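Conserved hypothetical protein VT76 (Thermotoga maritima, PDB 1RCU) is of unknown function but belongs to the SLOG superfamily, whose Rossmann-like members are thought to bind nucleotides or related ligands. Local coordinates at residues 105-108 / 109-112; 152-155 / 156-159. One frame throughout, in Å; residues are numbered along the deposited sequence.

Contact 1 (105-108 / 109-112)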
ATOM      1  N   GLY A 105       5.630  -5.156  -4.953  1.00 24.27           N
ATOM      2  CA  GLY A 105       5.692  -3.819  -5.519  1.00 23.20           C
ATOM      3  C   GLY A 105       5.634  -2.791  -4.399  1.00 24.88           C
ATOM      4  O   GLY A 105       5.348  -1.613  -4.627  1.00 26.73           O
ATOM      5  N   LEU A 106       5.894  -3.241  -3.174  1.00 24.21           N
ATOM      6  CA  LEU A 106       5.876  -2.359  -2.012  1.00 24.12           C
ATOM      7  C   LEU A 106       7.295  -2.139  -1.496  1.00 24.25           C
ATOM      8  O   LEU A 106       8.172  -2.981  -1.691  1.00 22.69           O
ATOM      9  CB  LEU A 106       5.019  -2.971  -0.885  1.00 22.00           C
ATOM     10  CG  LEU A 106       3.499  -2.760  -0.775  1.00 26.29           C
ATOM     11  CD1 LEU A 106       2.937  -2.085  -2.023  1.00 23.24           C
ATOM     12  CD2 LEU A 106       2.828  -4.115  -0.504  1.00 25.17           C
ATOM     13  N   ASP A 107       7.532  -1.005  -0.845  1.00 25.28           N
ATOM     14  CA  ASP A 107       8.856  -0.767  -0.281  1.00 27.09           C
ATOM     15  C   ASP A 107       9.063  -1.687   0.924  1.00 26.01           C
ATOM     16  O   ASP A 107       8.140  -2.370   1.366  1.00 24.95           O
ATOM     17  CB  ASP A 107       9.031   0.701   0.141  1.00 29.65           C
ATOM     18  CG  ASP A 107       7.991   1.160   1.159  1.00 33.13           C
ATOM     19  OD1 ASP A 107       7.776   0.471   2.183  1.00 35.05           O
ATOM     20  OD2 ASP A 107       7.385   2.228   0.937  1.00 37.06           O
ATOM     21  N   PHE A 108      10.275  -1.679   1.461  1.00 26.97           N
ATOM     22  CA  PHE A 108      10.648  -2.520   2.597  1.00 29.50           C
ATOM     23  C   PHE A 108       9.714  -2.604   3.798  1.00 30.18           C
ATOM     24  O   PHE A 108       9.350  -3.702   4.223  1.00 30.65           O
ATOM     25  CB  PHE A 108      12.049  -2.122   3.070  1.00 30.00           C
ATOM     26  CG  PHE A 108      13.136  -2.581   2.149  1.00 30.82           C
ATOM     27  CD1 PHE A 108      13.544  -3.908   2.164  1.00 31.14           C
ATOM     28  CD2 PHE A 108      13.688  -1.712   1.206  1.00 31.22           C
ATOM     29  CE1 PHE A 108      14.487  -4.371   1.256  1.00 31.03           C
ATOM     30  CE2 PHE A 108      14.634  -2.167   0.289  1.00 31.59           C
ATOM     31  CZ  PHE A 108      15.030  -3.504   0.316  1.00 31.43           C
ATOM     32  N   GLN A 109       9.334  -1.451   4.336  1.00 30.60           N
ATOM     33  CA  GLN A 109       8.467  -1.390   5.505  1.00 32.15           C
ATOM     34  C   GLN A 109       7.041  -1.894   5.281  1.00 33.62           C
ATOM     35  O   GLN A 109       6.522  -2.690   6.071  1.00 34.33           O
ATOM     36  CB  GLN A 109       8.458   0.041   6.059  1.00 31.49           C
ATOM     37  CG  GLN A 109       9.682   0.364   6.905  1.00 29.36           C
ATOM     38  CD  GLN A 109      10.991   0.189   6.156  1.00 31.95           C
ATOM     39  OE1 GLN A 109      11.295   0.930   5.219  1.00 29.66           O
ATOM     40  NE2 GLN A 109      11.778  -0.807   6.570  1.00 33.27           N
HETATM   41  N   MSE A 110       6.398  -1.447   4.215  1.00 35.60           N
HETATM   42  CA  MSE A 110       5.045  -1.906   3.934  1.00 37.47           C
HETATM   43  C   MSE A 110       5.028  -3.393   3.588  1.00 33.59           C
HETATM   44  O   MSE A 110       4.101  -4.111   3.964  1.00 33.18           O
HETATM   45  CB  MSE A 110       4.442  -1.049   2.824  1.00 45.31           C
HETATM   46  CG  MSE A 110       4.217   0.377   3.313  1.00 56.16           C
HETATM   47 SE   MSE A 110       3.367   1.546   2.066  1.00 76.08          SE
HETATM   48  CE  MSE A 110       4.593   1.299   0.580  1.00 66.37           C
ATOM     49  N   ARG A 111       6.057  -3.854   2.888  1.00 29.43           N
ATOM     50  CA  ARG A 111       6.186  -5.268   2.539  1.00 27.92           C
ATOM     51  C   ARG A 111       6.187  -6.056   3.856  1.00 26.85           C
ATOM     52  O   ARG A 111       5.608  -7.139   3.957  1.00 25.14           O
ATOM     53  CB  ARG A 111       7.511  -5.486   1.794  1.00 27.85           C
ATOM     54  CG  ARG A 111       7.875  -6.930   1.454  1.00 29.86           C
ATOM     55  CD  ARG A 111       8.755  -7.633   2.494  1.00 28.82           C
ATOM     56  NE  ARG A 111       9.594  -6.690   3.213  1.00 33.14           N
ATOM     57  CZ  ARG A 111      10.910  -6.798   3.349  1.00 31.54           C
ATOM     58  NH1 ARG A 111      11.562  -7.817   2.805  1.00 29.38           N
ATOM     59  NH2 ARG A 111      11.568  -5.884   4.052  1.00 33.01           N
ATOM     60  N   SER A 112       6.841  -5.480   4.864  1.00 24.32           N
ATOM     61  CA  SER A 112       6.933  -6.088   6.186  1.00 24.55           C
ATOM     62  C   SER A 112       5.562  -6.232   6.832  1.00 22.12           C
ATOM     63  O   SER A 112       5.278  -7.221   7.510  1.00 18.85           O
ATOM     64  CB  SER A 112       7.823  -5.238   7.105  1.00 26.48           C
ATOM     65  OG  SER A 112       9.184  -5.351   6.753  1.00 29.74           O
TER
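Gln109 folds back over the residue before it: its chain bends at chi2 (58°), which lays the amide beside Phe108, with NE2 3.7 Å from Phe108 CB. A long, flexible amide suits this partly exposed first turn, where it also packs on Phe113 of another subunit (the third) of the four-chain assembly. Met110, a selenomethionine, gives its backbone N to Asp107 OD1 at 3.1 Å, an almost straight bond (N-H...O 175°). Asp107 is thus the N-cap of helix 108-116, which follows strand 100-103, an edge strand of the parallel sheet within this chain, in a Rossmann-like fold. A short carboxylate suits a cap because it can serve a first-turn amide, which lies before the regular i to i-4 bonds begin, and its negative charge should suit the positive helix end. Its other oxygen, OD2, forms a salt bridge with Arg117 of the third subunit. Buried Met110 crosses Leu106 at about a right angle, Met110 CB lying 4.1 Å from Leu106 CG; both also pack on a further copy, the second subunit. Arg111 N continues the helix with a bond of 3.0 Å to Asp107 O. Bends at chi2 and chi3 curl Arg111 back, and NE (3.2 Å) and NH2 (3.1 Å) grip Phe108 O side-on, NE in the carbonyl plane on a lone pair. NH2 also lies at the edge of the Phe108 ring, whose plane stands 72° from the guanidinium. Ser112 N adds a third donor to Phe108 O at 3.1 Å, while its small hydroxyl is hydrogen-bonded to Glu134.

Contact 2 (152-155 / 156-159)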
ATOM      1  N   GLY A 152      22.177 -11.077  19.017  1.00 22.81           N
ATOM      2  CA  GLY A 152      22.481  -9.675  18.800  1.00 21.42           C
ATOM      3  C   GLY A 152      21.481  -8.804  18.050  1.00 23.86           C
ATOM      4  O   GLY A 152      20.312  -9.178  17.861  1.00 22.44           O
ATOM      5  N   GLY A 153      21.956  -7.625  17.632  1.00 23.04           N
ATOM      6  CA  GLY A 153      21.139  -6.674  16.899  1.00 22.35           C
ATOM      7  C   GLY A 153      19.967  -6.164  17.716  1.00 22.97           C
ATOM      8  O   GLY A 153      20.084  -5.987  18.923  1.00 24.60           O
ATOM      9  N   TRP A 154      18.830  -5.936  17.070  1.00 22.07           N
ATOM     10  CA  TRP A 154      17.662  -5.459  17.787  1.00 21.50           C
ATOM     11  C   TRP A 154      16.941  -6.543  18.584  1.00 21.47           C
ATOM     12  O   TRP A 154      16.153  -6.236  19.489  1.00 20.89           O
ATOM     13  CB  TRP A 154      16.695  -4.801  16.808  1.00 21.72           C
ATOM     14  CG  TRP A 154      16.891  -3.338  16.687  1.00 19.23           C
ATOM     15  CD1 TRP A 154      17.510  -2.673  15.676  1.00 19.82           C
ATOM     16  CD2 TRP A 154      16.449  -2.353  17.609  1.00 19.79           C
ATOM     17  NE1 TRP A 154      17.478  -1.322  15.903  1.00 19.89           N
ATOM     18  CE2 TRP A 154      16.827  -1.096  17.089  1.00 20.72           C
ATOM     19  CE3 TRP A 154      15.762  -2.405  18.832  1.00 20.68           C
ATOM     20  CZ2 TRP A 154      16.540   0.109  17.756  1.00 19.01           C
ATOM     21  CZ3 TRP A 154      15.482  -1.213  19.494  1.00 19.44           C
ATOM     22  CH2 TRP A 154      15.869   0.027  18.952  1.00 18.90           C
ATOM     23  N   THR A 155      17.210  -7.810  18.266  1.00 21.11           N
ATOM     24  CA  THR A 155      16.545  -8.896  18.981  1.00 21.46           C
ATOM     25  C   THR A 155      16.953  -8.841  20.442  1.00 21.49           C
ATOM     26  O   THR A 155      16.144  -9.078  21.334  1.00 21.23           O
ATOM     27  CB  THR A 155      16.885 -10.268  18.370  1.00 22.31           C
ATOM     28  OG1 THR A 155      16.459 -10.294  16.999  1.00 22.07           O
ATOM     29  CG2 THR A 155      16.175 -11.385  19.112  1.00 22.63           C
ATOM     30  N   ASP A 156      18.210  -8.496  20.687  1.00 22.83           N
ATOM     31  CA  ASP A 156      18.700  -8.394  22.056  1.00 23.18           C
ATOM     32  C   ASP A 156      18.465  -6.992  22.596  1.00 23.33           C
ATOM     33  O   ASP A 156      18.070  -6.816  23.748  1.00 25.17           O
ATOM     34  CB  ASP A 156      20.194  -8.743  22.120  1.00 24.81           C
ATOM     35  CG  ASP A 156      20.452 -10.248  22.111  1.00 27.93           C
ATOM     36  OD1 ASP A 156      21.543 -10.666  21.671  1.00 28.25           O
ATOM     37  OD2 ASP A 156      19.576 -11.025  22.559  1.00 30.21           O
ATOM     38  N   ARG A 157      18.691  -5.992  21.757  1.00 21.86           N
ATOM     39  CA  ARG A 157      18.514  -4.606  22.170  1.00 21.33           C
ATOM     40  C   ARG A 157      17.082  -4.294  22.661  1.00 22.13           C
ATOM     41  O   ARG A 157      16.915  -3.583  23.651  1.00 21.94           O
ATOM     42  CB  ARG A 157      18.896  -3.668  21.011  1.00 21.12           C
ATOM     43  CG  ARG A 157      18.969  -2.200  21.410  1.00 21.92           C
ATOM     44  CD  ARG A 157      19.432  -1.287  20.282  1.00 22.54           C
ATOM     45  NE  ARG A 157      20.752  -1.650  19.781  1.00 22.83           N
ATOM     46  CZ  ARG A 157      20.967  -2.253  18.617  1.00 24.68           C
ATOM     47  NH1 ARG A 157      19.949  -2.555  17.829  1.00 26.15           N
ATOM     48  NH2 ARG A 157      22.199  -2.570  18.247  1.00 26.74           N
ATOM     49  N   ILE A 158      16.066  -4.810  21.966  1.00 21.00           N
ATOM     50  CA  ILE A 158      14.677  -4.552  22.329  1.00 23.17           C
ATOM     51  C   ILE A 158      14.268  -5.147  23.677  1.00 24.71           C
ATOM     52  O   ILE A 158      13.250  -4.761  24.251  1.00 25.69           O
ATOM     53  CB  ILE A 158      13.687  -5.058  21.218  1.00 23.64           C
ATOM     54  CG1 ILE A 158      12.315  -4.405  21.404  1.00 23.35           C
ATOM     55  CG2 ILE A 158      13.494  -6.562  21.297  1.00 23.38           C
ATOM     56  CD1 ILE A 158      12.339  -2.919  21.204  1.00 22.16           C
ATOM     57  N   SER A 159      15.055  -6.081  24.195  1.00 26.84           N
ATOM     58  CA  SER A 159      14.725  -6.706  25.479  1.00 27.30           C
ATOM     59  C   SER A 159      15.055  -5.798  26.665  1.00 28.16           C
ATOM     60  O   SER A 159      14.621  -6.036  27.793  1.00 28.49           O
ATOM     61  CB  SER A 159      15.497  -8.023  25.645  1.00 27.40           C
ATOM     62  OG  SER A 159      16.905  -7.802  25.753  1.00 23.19           O
TER
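With CG anti to the backbone N (chi1 -170°), chi2 also extended and a bend at chi3 (-59°), Arg157 lies across the indole of Trp154. Its CD sits over the six-membered ring, 3.8 Å from the centroid, as a CH-pi contact, and the guanidinium follows over the five-membered ring in a cation-pi interaction, CZ being 4.4 Å from that centroid. The guanidinium does not lie flat on the indole: the two planes are 79° apart, and NH1 is the nitrogen lowered onto the ring face. Arginine suits the place because methylenes and charge can cover the two rings in turn. Trp154 NE1 donates to Leu168 O of another chain, the third subunit, so the buried indole joins the helix to the tetramer interface, where Val161 of that subunit also packs on it. Ile158 meets the indole with CD1, 4.0 Å from Trp154 CZ3, and its branched apolar chain suits a buried place against Leu136 and Leu147. Helix 153-157 lies in the crossover connection of the beta-alpha-beta unit formed with parallel strands 145-148 and 176-179. Backbone bonds build its turn, Arg157 N to Gly153 O at 3.2 Å and Ile158 N to Trp154 O at 2.9 Å. Gly152 and Gly153, where the chain enters the turn, both have positive phi, which glycine adopts with little strain. Asp156 reaches back to Gly152: OD1 accepts from Gly152 N at 2.8 Å, the donor standing above the carboxylate plane, and OD2 is in a salt bridge with Arg149. Thr155 suits its buried place because it offers both a hydroxyl, bonded to Gly126 O and Ser124 OG, and apolar bulk against Leu147. In the 3-10 segment that follows, Ser159 N and OG both donate to Asp156 O.

Overall arrangement
Contact 1 lies where a loop enters helix 108-116, contact 2 along the short helix 153-157 and the 3-10 segment after it. Both belong to the same Rossmann-like domain: contact 1 follows strand 100-103, at one edge of the sheet, whereas contact 2 follows strand 145-148, next to the strand at the other edge. Their centres are 22 Å apart and their nearest atoms about 11 Å. Each is partly buried and touches the third subunit of the assembly, and contact 1 meets the second as well. At 105-112 a capping carboxylate and an arginine satisfy backbone polar groups, and charge crosses to another subunit; at 152-159 the arginine lies on an aromatic ring, while the carboxylate accepts from the backbone of Gly152 and pairs with Arg149.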